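PDB 2DY1: elongation factor G from Thermus thermophilus, which binds GTP and magnesium and, as a member of the elongation factor G family, probably acts as a GTPase in the elongation stage of translation. Local coordinates for residues A[50-55]-A[437-442]; A[62-67]-A[80-85]; A[388-393]-A[444-449]. One frame throughout, in Å; residues are numbered along the deposited sequence.

Contact 1 of 3, residues A[50-55]-A[437-442]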
ATOM      1  N   ASP A  50      -1.912 -18.676   4.506  1.00  9.89           N
ATOM      2  CA  ASP A  50      -2.888 -18.020   5.332  1.00 11.39           C
ATOM      3  C   ASP A  50      -2.979 -18.639   6.723  1.00 16.09           C
ATOM      4  O   ASP A  50      -3.762 -19.559   6.964  1.00 14.95           O
ATOM      5  CB  ASP A  50      -4.241 -18.030   4.598  1.00 12.73           C
ATOM      6  CG  ASP A  50      -4.225 -17.187   3.301  1.00 12.55           C
ATOM      7  OD1 ASP A  50      -3.280 -16.386   3.080  1.00 10.88           O
ATOM      8  OD2 ASP A  50      -5.193 -17.286   2.504  1.00 11.47           O
ATOM      9  N   TYR A  51      -2.161 -18.130   7.640  1.00 11.05           N
ATOM     10  CA  TYR A  51      -2.138 -18.661   8.999  1.00 11.86           C
ATOM     11  C   TYR A  51      -2.494 -17.654  10.094  1.00 10.97           C
ATOM     12  O   TYR A  51      -2.839 -18.067  11.196  1.00 13.29           O
ATOM     13  CB  TYR A  51      -0.769 -19.299   9.292  1.00 10.95           C
ATOM     14  CG  TYR A  51       0.361 -18.307   9.437  1.00 11.77           C
ATOM     15  CD1 TYR A  51       0.556 -17.606  10.637  1.00 13.02           C
ATOM     16  CD2 TYR A  51       1.217 -18.038   8.369  1.00 10.57           C
ATOM     17  CE1 TYR A  51       1.562 -16.671  10.784  1.00 12.21           C
ATOM     18  CE2 TYR A  51       2.230 -17.092   8.505  1.00 10.63           C
ATOM     19  CZ  TYR A  51       2.410 -16.416   9.704  1.00 13.79           C
ATOM     20  OH  TYR A  51       3.452 -15.500   9.842  1.00 13.01           O
ATOM     21  N   THR A  52      -2.408 -16.348   9.834  1.00  9.49           N
ATOM     22  CA  THR A  52      -2.782 -15.403  10.891  1.00 10.85           C
ATOM     23  C   THR A  52      -4.301 -15.399  11.039  1.00 10.45           C
ATOM     24  O   THR A  52      -5.031 -15.793  10.122  1.00 12.06           O
ATOM     25  CB  THR A  52      -2.355 -13.957  10.586  1.00 11.23           C
ATOM     26  OG1 THR A  52      -3.044 -13.496   9.416  1.00 11.77           O
ATOM     27  CG2 THR A  52      -0.837 -13.876  10.387  1.00 12.33           C
ATOM     28  N   PRO A  53      -4.809 -14.987  12.207  1.00 11.65           N
ATOM     29  CA  PRO A  53      -6.255 -14.959  12.403  1.00 11.46           C
ATOM     30  C   PRO A  53      -6.981 -14.104  11.367  1.00 12.09           C
ATOM     31  O   PRO A  53      -8.094 -14.422  10.933  1.00 12.03           O
ATOM     32  CB  PRO A  53      -6.409 -14.366  13.812  1.00 10.81           C
ATOM     33  CG  PRO A  53      -5.171 -14.820  14.496  1.00 10.69           C
ATOM     34  CD  PRO A  53      -4.093 -14.603  13.435  1.00 13.81           C
ATOM     35  N   GLU A  54      -6.338 -13.009  10.961  1.00 10.68           N
ATOM     36  CA  GLU A  54      -6.950 -12.095  10.022  1.00 10.11           C
ATOM     37  C   GLU A  54      -7.071 -12.738   8.646  1.00 10.54           C
ATOM     38  O   GLU A  54      -8.100 -12.614   7.984  1.00 10.60           O
ATOM     39  CB  GLU A  54      -6.120 -10.815   9.936  1.00 10.58           C
ATOM     40  CG  GLU A  54      -6.024 -10.011  11.285  1.00 12.69           C
ATOM     41  CD  GLU A  54      -5.228 -10.726  12.381  1.00 14.88           C
ATOM     42  OE1 GLU A  54      -4.171 -11.341  12.091  1.00 11.97           O
ATOM     43  OE2 GLU A  54      -5.663 -10.673  13.570  1.00 12.94           O
ATOM     44  N   ALA A  55      -6.015 -13.423   8.212  1.00  9.46           N
ATOM     45  CA  ALA A  55      -6.048 -14.088   6.902  1.00 12.59           C
ATOM     46  C   ALA A  55      -7.126 -15.150   6.830  1.00 11.14           C
ATOM     47  O   ALA A  55      -7.817 -15.271   5.823  1.00 11.64           O
ATOM     48  CB  ALA A  55      -4.679 -14.731   6.594  1.00 10.03           C
ATOM     49  N   LYS A 437      -7.316  -3.689  13.515  1.00  9.46           N
ATOM     50  CA  LYS A 437      -8.054  -3.776  14.775  1.00 11.14           C
ATOM     51  C   LYS A 437      -7.946  -5.198  15.312  1.00 12.89           C
ATOM     52  O   LYS A 437      -7.747  -5.420  16.511  1.00 11.79           O
ATOM     53  CB  LYS A 437      -9.522  -3.413  14.537  1.00  8.08           C
ATOM     54  CG  LYS A 437     -10.396  -3.563  15.771  1.00 13.28           C
ATOM     55  CD  LYS A 437     -11.809  -3.052  15.498  1.00 16.76           C
ATOM     56  CE  LYS A 437     -12.655  -3.223  16.770  1.00 18.37           C
ATOM     57  NZ  LYS A 437     -14.096  -2.976  16.477  1.00 25.76           N
ATOM     58  N   GLU A 438      -8.114  -6.165  14.418  1.00 10.82           N
ATOM     59  CA  GLU A 438      -8.016  -7.571  14.783  1.00 10.67           C
ATOM     60  C   GLU A 438      -6.622  -7.922  15.259  1.00 12.73           C
ATOM     61  O   GLU A 438      -6.469  -8.703  16.191  1.00 12.13           O
ATOM     62  CB  GLU A 438      -8.390  -8.456  13.580  1.00 11.42           C
ATOM     63  CG  GLU A 438      -9.865  -8.320  13.219  1.00 12.90           C
ATOM     64  CD  GLU A 438     -10.201  -8.857  11.832  1.00 14.81           C
ATOM     65  OE1 GLU A 438      -9.483  -9.743  11.324  1.00 16.57           O
ATOM     66  OE2 GLU A 438     -11.216  -8.401  11.258  1.00 18.55           O
ATOM     67  N   ARG A 439      -5.599  -7.359  14.608  1.00 10.30           N
ATOM     68  CA  ARG A 439      -4.249  -7.681  15.011  1.00  8.81           C
ATOM     69  C   ARG A 439      -3.952  -7.157  16.419  1.00  9.95           C
ATOM     70  O   ARG A 439      -3.286  -7.851  17.191  1.00  9.97           O
ATOM     71  CB  ARG A 439      -3.237  -7.146  13.974  1.00 10.58           C
ATOM     72  CG  ARG A 439      -1.843  -7.718  14.178  1.00  9.09           C
ATOM     73  CD  ARG A 439      -1.854  -9.228  14.070  1.00 11.15           C
ATOM     74  NE  ARG A 439      -0.515  -9.773  13.808  1.00 11.49           N
ATOM     75  CZ  ARG A 439      -0.242 -11.070  13.840  1.00 13.43           C
ATOM     76  NH1 ARG A 439      -1.205 -11.952  14.134  1.00 13.27           N
ATOM     77  NH2 ARG A 439       0.985 -11.506  13.551  1.00 13.13           N
ATOM     78  N   LEU A 440      -4.439  -5.957  16.741  1.00 11.77           N
ATOM     79  CA  LEU A 440      -4.253  -5.390  18.076  1.00 10.73           C
ATOM     80  C   LEU A 440      -4.926  -6.351  19.077  1.00 13.49           C
ATOM     81  O   LEU A 440      -4.401  -6.600  20.167  1.00 11.62           O
ATOM     82  CB  LEU A 440      -4.871  -3.987  18.133  1.00 10.50           C
ATOM     83  CG  LEU A 440      -4.056  -2.965  17.323  1.00 12.31           C
ATOM     84  CD1 LEU A 440      -4.790  -1.641  17.173  1.00 12.35           C
ATOM     85  CD2 LEU A 440      -2.714  -2.741  18.050  1.00 13.08           C
ATOM     86  N   GLN A 441      -6.076  -6.906  18.692  1.00 10.52           N
ATOM     87  CA  GLN A 441      -6.775  -7.879  19.557  1.00 10.54           C
ATOM     88  C   GLN A 441      -5.890  -9.130  19.768  1.00 14.23           C
ATOM     89  O   GLN A 441      -5.867  -9.710  20.850  1.00 14.88           O
ATOM     90  CB  GLN A 441      -8.118  -8.248  18.901  1.00 14.39           C
ATOM     91  CG  GLN A 441      -8.849  -9.459  19.475  1.00 19.84           C
ATOM     92  CD  GLN A 441     -10.089  -9.810  18.641  1.00 20.00           C
ATOM     93  OE1 GLN A 441     -10.023  -9.936  17.395  1.00 25.91           O
ATOM     94  NE2 GLN A 441     -11.219  -9.953  19.312  1.00 20.62           N
ATOM     95  N   ASP A 442      -5.159  -9.561  18.737  1.00 11.75           N
ATOM     96  CA  ASP A 442      -4.287 -10.723  18.869  1.00 13.34           C
ATOM     97  C   ASP A 442      -3.203 -10.428  19.878  1.00 12.84           C
ATOM     98  O   ASP A 442      -2.703 -11.343  20.535  1.00 15.18           O
ATOM     99  CB  ASP A 442      -3.578 -11.078  17.556  1.00 11.62           C
ATOM    100  CG  ASP A 442      -4.525 -11.453  16.451  1.00 15.84           C
ATOM    101  OD1 ASP A 442      -5.697 -11.771  16.732  1.00 15.41           O
ATOM    102  OD2 ASP A 442      -4.078 -11.447  15.271  1.00 12.55           O
TER
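Glu54 holds CG anti to its carbonyl carbon (chi1 -62°) and then bends at chi2, which carries CD toward helix 430-442; Asp442, with CG likewise anti to the carbonyl carbon, brings its own carboxylate forward to meet it. The two acids meet tip to tip, their planes 50° apart, with Glu54 OE2 only 2.5 Å from Asp442 OD2. So short an approach of two acids would be consistent with a retained proton. Arg439 lies beside the pair. Its NH1 bonds to Asp442 OD2 at 3.1 Å, the oxygen lying in the guanidinium plane, and forms a salt bridge within the helix. To Glu54 OE1 the same NH1 is 3.7 Å away, a long ion pair of charge alone, since that oxygen stands well out of the guanidinium plane. Asp294 and Glu408 take the other guanidinium nitrogens. Pro53 adds its ring, CG lying 3.6 Å from Asp442 OD2. An alanine in place of Asp442 would probably leave Arg439 NH1 without its in-plane carboxylate and open a gap beside the Pro53 ring and the tip of Glu54. One turn earlier in the helix, Glu438 slides past Glu54 in the opposite direction, Glu438 OE1 touching Glu54 CG at 3.5 Å, while its OE2 bonds to His58. Thr52 N-caps the short helix 53-57, its OG1 accepting from Ala55 N at 3.2 Å. Glu54, Arg439 and Asp442 form a salt-bridge network that joins the GTP-binding domain to domain III of elongation factor G, with the Glu54 side chain about 7 Å from that of the GTP-binding Thr60.

Contact 2 of 3, residues A[62-67]-A[80-85]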
ATOM      1  N   VAL A  62      -3.676 -11.779   3.820  1.00 10.63           N
ATOM      2  CA  VAL A  62      -3.425 -10.481   4.436  1.00  8.12           C
ATOM      3  C   VAL A  62      -1.917 -10.252   4.516  1.00  9.10           C
ATOM      4  O   VAL A  62      -1.449  -9.113   4.427  1.00 10.05           O
ATOM      5  CB  VAL A  62      -4.024 -10.464   5.863  1.00  9.21           C
ATOM      6  CG1 VAL A  62      -3.636  -9.188   6.619  1.00  9.16           C
ATOM      7  CG2 VAL A  62      -5.537 -10.610   5.758  1.00 11.42           C
ATOM      8  N   ARG A  63      -1.184 -11.353   4.691  1.00 10.14           N
ATOM      9  CA  ARG A  63       0.265 -11.306   4.832  1.00  8.38           C
ATOM     10  C   ARG A  63       0.931 -12.280   3.890  1.00  9.29           C
ATOM     11  O   ARG A  63       0.532 -13.447   3.799  1.00  9.64           O
ATOM     12  CB  ARG A  63       0.666 -11.679   6.261  1.00  9.48           C
ATOM     13  CG  ARG A  63      -0.026 -10.860   7.369  1.00  9.02           C
ATOM     14  CD  ARG A  63       0.317  -9.395   7.316  1.00  8.99           C
ATOM     15  NE  ARG A  63       1.735  -9.193   7.636  1.00  9.28           N
ATOM     16  CZ  ARG A  63       2.367  -8.027   7.517  1.00  8.93           C
ATOM     17  NH1 ARG A  63       1.725  -6.949   7.091  1.00 10.44           N
ATOM     18  NH2 ARG A  63       3.658  -7.938   7.838  1.00 11.44           N
ATOM     19  N   THR A  64       1.943 -11.798   3.173  1.00  9.46           N
ATOM     20  CA  THR A  64       2.694 -12.649   2.271  1.00  8.15           C
ATOM     21  C   THR A  64       3.264 -13.870   2.991  1.00 11.12           C
ATOM     22  O   THR A  64       3.803 -13.753   4.099  1.00 11.39           O
ATOM     23  CB  THR A  64       3.868 -11.850   1.688  1.00  7.69           C
ATOM     24  OG1 THR A  64       3.347 -10.707   1.005  1.00  9.54           O
ATOM     25  CG2 THR A  64       4.713 -12.713   0.733  1.00  9.56           C
ATOM     26  N   GLY A  65       3.122 -15.035   2.362  1.00  9.14           N
ATOM     27  CA  GLY A  65       3.670 -16.273   2.903  1.00  8.17           C
ATOM     28  C   GLY A  65       4.770 -16.778   1.983  1.00 11.10           C
ATOM     29  O   GLY A  65       4.671 -16.687   0.770  1.00 10.23           O
ATOM     30  N   VAL A  66       5.840 -17.295   2.574  1.00  8.75           N
ATOM     31  CA  VAL A  66       6.946 -17.841   1.793  1.00  8.52           C
ATOM     32  C   VAL A  66       6.763 -19.344   1.611  1.00 10.91           C
ATOM     33  O   VAL A  66       6.415 -20.071   2.558  1.00 12.29           O
ATOM     34  CB  VAL A  66       8.299 -17.572   2.504  1.00  8.40           C
ATOM     35  CG1 VAL A  66       9.445 -18.123   1.648  1.00 13.49           C
ATOM     36  CG2 VAL A  66       8.479 -16.066   2.726  1.00 10.33           C
ATOM     37  N   ALA A  67       6.914 -19.802   0.375  1.00  8.43           N
ATOM     38  CA  ALA A  67       6.857 -21.217   0.055  1.00  8.58           C
ATOM     39  C   ALA A  67       8.206 -21.542  -0.584  1.00 10.98           C
ATOM     40  O   ALA A  67       8.439 -21.233  -1.745  1.00 11.60           O
ATOM     41  CB  ALA A  67       5.712 -21.506  -0.928  1.00 11.51           C
ATOM     42  N   ASP A  80       3.881 -15.859  -1.844  1.00  8.34           N
ATOM     43  CA  ASP A  80       2.425 -15.872  -2.108  1.00  8.78           C
ATOM     44  C   ASP A  80       1.881 -14.587  -1.488  1.00  9.52           C
ATOM     45  O   ASP A  80       1.704 -14.480  -0.271  1.00 10.35           O
ATOM     46  CB  ASP A  80       1.815 -17.144  -1.473  1.00  8.52           C
ATOM     47  CG  ASP A  80       0.309 -17.219  -1.627  1.00 10.05           C
ATOM     48  OD1 ASP A  80      -0.210 -16.537  -2.522  1.00 10.19           O
ATOM     49  OD2 ASP A  80      -0.341 -17.969  -0.845  1.00 10.56           O
ATOM     50  N   ALA A  81       1.640 -13.608  -2.342  1.00  9.07           N
ATOM     51  CA  ALA A  81       1.258 -12.264  -1.909  1.00  8.64           C
ATOM     52  C   ALA A  81      -0.225 -11.994  -1.870  1.00  7.93           C
ATOM     53  O   ALA A  81      -1.010 -12.752  -2.449  1.00  9.07           O
ATOM     54  CB  ALA A  81       1.935 -11.233  -2.861  1.00  9.73           C
ATOM     55  N   PRO A  82      -0.623 -10.900  -1.193  1.00  9.91           N
ATOM     56  CA  PRO A  82      -2.036 -10.528  -1.110  1.00  9.24           C
ATOM     57  C   PRO A  82      -2.566 -10.156  -2.488  1.00  9.95           C
ATOM     58  O   PRO A  82      -1.814  -9.891  -3.444  1.00 10.65           O
ATOM     59  CB  PRO A  82      -2.025  -9.292  -0.215  1.00  9.61           C
ATOM     60  CG  PRO A  82      -0.833  -9.516   0.683  1.00  8.67           C
ATOM     61  CD  PRO A  82       0.194 -10.034  -0.319  1.00  8.91           C
ATOM     62  N   GLY A  83      -3.887 -10.076  -2.562  1.00 12.30           N
ATOM     63  CA  GLY A  83      -4.530  -9.677  -3.792  1.00 11.25           C
ATOM     64  C   GLY A  83      -5.182  -8.303  -3.627  1.00 13.76           C
ATOM     65  O   GLY A  83      -5.165  -7.491  -4.533  1.00 16.25           O
ATOM     66  N   TYR A  84      -5.730  -8.017  -2.449  1.00 10.79           N
ATOM     67  CA  TYR A  84      -6.412  -6.742  -2.250  1.00 10.87           C
ATOM     68  C   TYR A  84      -5.485  -5.548  -2.096  1.00 13.70           C
ATOM     69  O   TYR A  84      -4.436  -5.649  -1.448  1.00 11.26           O
ATOM     70  CB  TYR A  84      -7.321  -6.812  -1.017  1.00 10.85           C
ATOM     71  CG  TYR A  84      -8.590  -7.605  -1.222  1.00 10.98           C
ATOM     72  CD1 TYR A  84      -8.818  -8.785  -0.523  1.00 11.37           C
ATOM     73  CD2 TYR A  84      -9.570  -7.158  -2.109  1.00 15.12           C
ATOM     74  CE1 TYR A  84      -9.997  -9.517  -0.690  1.00 14.54           C
ATOM     75  CE2 TYR A  84     -10.751  -7.881  -2.287  1.00 16.13           C
ATOM     76  CZ  TYR A  84     -10.954  -9.053  -1.577  1.00 16.51           C
ATOM     77  OH  TYR A  84     -12.107  -9.785  -1.767  1.00 17.30           O
ATOM     78  N   GLY A  85      -5.899  -4.411  -2.656  1.00 16.67           N
ATOM     79  CA  GLY A  85      -5.101  -3.190  -2.572  1.00 16.14           C
ATOM     80  C   GLY A  85      -4.920  -2.706  -1.143  1.00 14.07           C
ATOM     81  O   GLY A  85      -4.034  -1.903  -0.833  1.00 12.84           O
TER
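Val62 meets Pro82 through its backbone, the carbonyl O lying 3.8 Å from Pro82 CG, while its side chain packs on Phe87 and on Thr435 of helix 430-442. The guanidinium of Arg63 bonds to Gln292 and to the carbonyl of Glu408. Thr64 fits closely against the other segment. Its OG1, anti to the carbonyl carbon (chi1 -59°), reaches Pro82 CD at 3.5 Å, the two side chains crossing at about a right angle. The methyl CG2 rests 3.6 Å from Asp80 O, and the CA makes a CA-H...O contact with that same oxygen at 3.3 Å. At Gly65 the strands pair: its N donates to Asp80 O at 3.0 Å and its O accepts from Asp80 N at 2.9 Å, an antiparallel hydrogen-bonded pair. Strand 65-71 is an outermost strand of the nucleotide-binding sheet, and strand 74-80 runs antiparallel beside it and ends in the Asp of Asp-Ala-Pro-Gly, the DxxG motif of translational GTPases. Asp80 O is thus gripped by both an amide and a CA-H, and Asp80 CB comes within 3.7 Å of Gly65 O. The carboxylate of Asp80 turns to the magnesium side, where OD2 bonds to Thr49 and to the magnesium ligand Thr23, and Gly83 touches the GTP.

Contact 3 of 3, residues A[388-393]-A[444-449]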
ATOM      1  N   HIS A 388      -9.428   4.489  19.966  1.00 17.29           N
ATOM      2  CA  HIS A 388      -9.764   4.602  21.381  1.00 21.40           C
ATOM      3  C   HIS A 388      -9.588   3.260  22.100  1.00 20.47           C
ATOM      4  O   HIS A 388     -10.111   2.248  21.649  1.00 21.54           O
ATOM      5  CB  HIS A 388     -11.232   5.001  21.540  1.00 19.90           C
ATOM      6  CG  HIS A 388     -11.661   6.120  20.647  1.00 25.37           C
ATOM      7  ND1 HIS A 388     -11.595   7.443  21.029  1.00 30.15           N
ATOM      8  CD2 HIS A 388     -12.156   6.115  19.386  1.00 21.00           C
ATOM      9  CE1 HIS A 388     -12.033   8.206  20.043  1.00 30.65           C
ATOM     10  NE2 HIS A 388     -12.380   7.425  19.035  1.00 27.07           N
ATOM     11  N   PRO A 389      -8.821   3.221  23.197  1.00 18.29           N
ATOM     12  CA  PRO A 389      -8.711   1.924  23.868  1.00 17.66           C
ATOM     13  C   PRO A 389     -10.078   1.675  24.506  1.00 18.51           C
ATOM     14  O   PRO A 389     -10.740   2.622  24.958  1.00 19.78           O
ATOM     15  CB  PRO A 389      -7.629   2.157  24.919  1.00 17.85           C
ATOM     16  CG  PRO A 389      -7.749   3.653  25.206  1.00 22.71           C
ATOM     17  CD  PRO A 389      -7.945   4.227  23.827  1.00 21.80           C
ATOM     18  N   LYS A 390     -10.504   0.418  24.547  1.00 16.04           N
ATOM     19  CA  LYS A 390     -11.820   0.094  25.104  1.00 15.64           C
ATOM     20  C   LYS A 390     -11.929   0.409  26.593  1.00 15.77           C
ATOM     21  O   LYS A 390     -12.917   1.025  27.044  1.00 18.87           O
ATOM     22  CB  LYS A 390     -12.138  -1.382  24.827  1.00 12.87           C
ATOM     23  CG  LYS A 390     -13.486  -1.855  25.392  1.00 10.95           C
ATOM     24  CD  LYS A 390     -13.819  -3.256  24.882  1.00 10.27           C
ATOM     25  CE  LYS A 390     -14.953  -3.916  25.689  1.00 11.16           C
ATOM     26  NZ  LYS A 390     -15.332  -5.240  25.108  1.00 10.96           N
ATOM     27  N   GLY A 391     -10.921  -0.009  27.348  1.00 17.50           N
ATOM     28  CA  GLY A 391     -10.923   0.250  28.775  1.00 19.42           C
ATOM     29  C   GLY A 391      -9.522   0.413  29.333  1.00 25.57           C
ATOM     30  O   GLY A 391      -8.530   0.482  28.608  1.00 20.69           O
ATOM     31  N   ARG A 392      -9.464   0.466  30.653  1.00 25.92           N
ATOM     32  CA  ARG A 392      -8.236   0.628  31.420  1.00 28.68           C
ATOM     33  C   ARG A 392      -7.080  -0.290  31.022  1.00 25.36           C
ATOM     34  O   ARG A 392      -5.970   0.190  30.770  1.00 32.40           O
ATOM     35  CB  ARG A 392      -8.613   0.444  32.891  1.00 40.17           C
ATOM     36  CG  ARG A 392      -7.506   0.327  33.904  1.00 54.79           C
ATOM     37  CD  ARG A 392      -8.143  -0.182  35.192  1.00 61.90           C
ATOM     38  NE  ARG A 392      -7.194  -0.420  36.272  1.00 68.36           N
ATOM     39  CZ  ARG A 392      -7.409  -1.281  37.262  1.00 69.01           C
ATOM     40  NH1 ARG A 392      -8.535  -1.979  37.290  1.00 67.51           N
ATOM     41  NH2 ARG A 392      -6.510  -1.440  38.223  1.00 68.71           N
ATOM     42  N   THR A 393      -7.326  -1.598  30.971  1.00 22.99           N
ATOM     43  CA  THR A 393      -6.295  -2.568  30.607  1.00 25.66           C
ATOM     44  C   THR A 393      -5.769  -2.250  29.209  1.00 26.10           C
ATOM     45  O   THR A 393      -4.569  -2.307  28.945  1.00 22.28           O
ATOM     46  CB  THR A 393      -6.865  -4.016  30.626  1.00 27.98           C
ATOM     47  OG1 THR A 393      -7.126  -4.407  31.982  1.00 36.90           O
ATOM     48  CG2 THR A 393      -5.883  -5.004  30.020  1.00 31.12           C
ATOM     49  N   GLY A 444      -3.616  -8.706  22.455  1.00 13.02           N
ATOM     50  CA  GLY A 444      -4.232  -8.530  23.777  1.00 14.27           C
ATOM     51  C   GLY A 444      -4.880  -7.182  24.069  1.00 16.02           C
ATOM     52  O   GLY A 444      -5.217  -6.870  25.214  1.00 16.55           O
ATOM     53  N   VAL A 445      -5.103  -6.389  23.037  1.00 13.15           N
ATOM     54  CA  VAL A 445      -5.658  -5.066  23.229  1.00 10.05           C
ATOM     55  C   VAL A 445      -6.936  -4.838  22.454  1.00 13.81           C
ATOM     56  O   VAL A 445      -6.984  -5.064  21.254  1.00 14.38           O
ATOM     57  CB  VAL A 445      -4.617  -4.006  22.804  1.00 16.83           C
ATOM     58  CG1 VAL A 445      -5.139  -2.595  23.071  1.00 16.35           C
ATOM     59  CG2 VAL A 445      -3.301  -4.254  23.552  1.00 15.01           C
ATOM     60  N   GLU A 446      -7.983  -4.406  23.153  1.00 11.07           N
ATOM     61  CA  GLU A 446      -9.241  -4.085  22.488  1.00  9.35           C
ATOM     62  C   GLU A 446      -9.274  -2.591  22.188  1.00 12.77           C
ATOM     63  O   GLU A 446      -9.178  -1.759  23.096  1.00 14.95           O
ATOM     64  CB  GLU A 446     -10.446  -4.431  23.381  1.00 10.42           C
ATOM     65  CG  GLU A 446     -10.681  -5.917  23.570  1.00 10.88           C
ATOM     66  CD  GLU A 446     -11.816  -6.176  24.544  1.00 13.54           C
ATOM     67  OE1 GLU A 446     -11.561  -6.182  25.765  1.00 14.93           O
ATOM     68  OE2 GLU A 446     -12.951  -6.342  24.069  1.00 13.44           O
ATOM     69  N   VAL A 447      -9.407  -2.238  20.911  1.00 10.49           N
ATOM     70  CA  VAL A 447      -9.479  -0.830  20.535  1.00 11.37           C
ATOM     71  C   VAL A 447     -10.726  -0.609  19.705  1.00 17.11           C
ATOM     72  O   VAL A 447     -11.256  -1.545  19.107  1.00 21.62           O
ATOM     73  CB  VAL A 447      -8.253  -0.385  19.697  1.00 16.62           C
ATOM     74  CG1 VAL A 447      -6.973  -0.775  20.415  1.00 16.99           C
ATOM     75  CG2 VAL A 447      -8.319  -0.997  18.304  1.00 18.33           C
ATOM     76  N   GLU A 448     -11.218   0.622  19.698  1.00 13.79           N
ATOM     77  CA  GLU A 448     -12.396   0.940  18.902  1.00 15.26           C
ATOM     78  C   GLU A 448     -12.041   2.092  17.981  1.00 13.54           C
ATOM     79  O   GLU A 448     -11.250   2.956  18.355  1.00 16.59           O
ATOM     80  CB  GLU A 448     -13.556   1.392  19.800  1.00 20.69           C
ATOM     81  CG  GLU A 448     -13.782   0.522  21.039  1.00 25.34           C
ATOM     82  CD  GLU A 448     -13.870  -0.935  20.690  1.00 29.27           C
ATOM     83  OE1 GLU A 448     -14.470  -1.256  19.643  1.00 30.01           O
ATOM     84  OE2 GLU A 448     -13.339  -1.762  21.460  1.00 26.21           O
ATOM     85  N   PHE A 449     -12.643   2.102  16.794  1.00 16.13           N
ATOM     86  CA  PHE A 449     -12.445   3.175  15.822  1.00 14.04           C
ATOM     87  C   PHE A 449     -13.669   4.090  15.794  1.00 18.44           C
ATOM     88  O   PHE A 449     -14.801   3.629  15.959  1.00 18.35           O
ATOM     89  CB  PHE A 449     -12.303   2.618  14.398  1.00 14.13           C
ATOM     90  CG  PHE A 449     -11.146   1.686  14.202  1.00 14.20           C
ATOM     91  CD1 PHE A 449     -10.023   1.748  15.005  1.00 15.50           C
ATOM     92  CD2 PHE A 449     -11.155   0.795  13.127  1.00 20.82           C
ATOM     93  CE1 PHE A 449      -8.918   0.947  14.742  1.00 20.70           C
ATOM     94  CE2 PHE A 449     -10.050  -0.008  12.857  1.00 17.02           C
ATOM     95  CZ  PHE A 449      -8.933   0.069  13.661  1.00 19.45           C
TER
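His388 and Glu448 satisfy each other's backbone groups: His388 N donates to Glu448 O at 2.9 Å, and Glu448 N returns a bond to His388 O at 2.8 Å. The imidazole of His388 also turns an edge toward Glu448 O, CD2 lying 3.4 Å from it, while NE2 bonds to Ser450 OG. His388 O further receives a CA-H...O contact from Val447 CA. At the next position Pro389 has no N-H to give and faces Val447 as a non-hydrogen-bonded pair. Beyond it, Lys390 N donates to Glu446 O at 2.9 Å, the donor tilted 30° from the carbonyl plane. The lysine chain, extended throughout with CG anti to the backbone N (chi1 179°), crosses Glu446 obliquely and ends in a salt bridge, Lys390 NZ to Glu446 OE2 at 2.8 Å, on the syn side but 32° out of the carboxylate plane. Glu448 OE2 comes against Lys390 CB at 3.6 Å, and its OE1 makes a long, weak ion pair with Lys437 NZ. Glu446 N and Gly391 N are both taken by Asp394. The pairing joins strand 383-389 to the outermost strand 447-450 in domain III, a ferredoxin-like fold with helices 392-408 and 430-442 on the Val447 face.

How the contacts relate
Contact 2 is the buried one, contact 1 is partly buried and contact 3 lies on the surface. Contacts 2 and 3 are both antiparallel pairings at an outermost strand of a sheet, but contact 2 packs Thr64 and Pro82 beside the nucleotide site, whereas contact 3 carries exposed charges away from the annotated sites. Contact 1 pairs no strands and relies on acids and an arginine between two domains. It also connects the others: Ala55 CA packs on Val62 CG2, and helix 430-442 leads into contact 3, with Leu440 O a probable acceptor from Val445 N. Contacts 2 and 3 do not touch, their nearest atoms being about 13 Å apart.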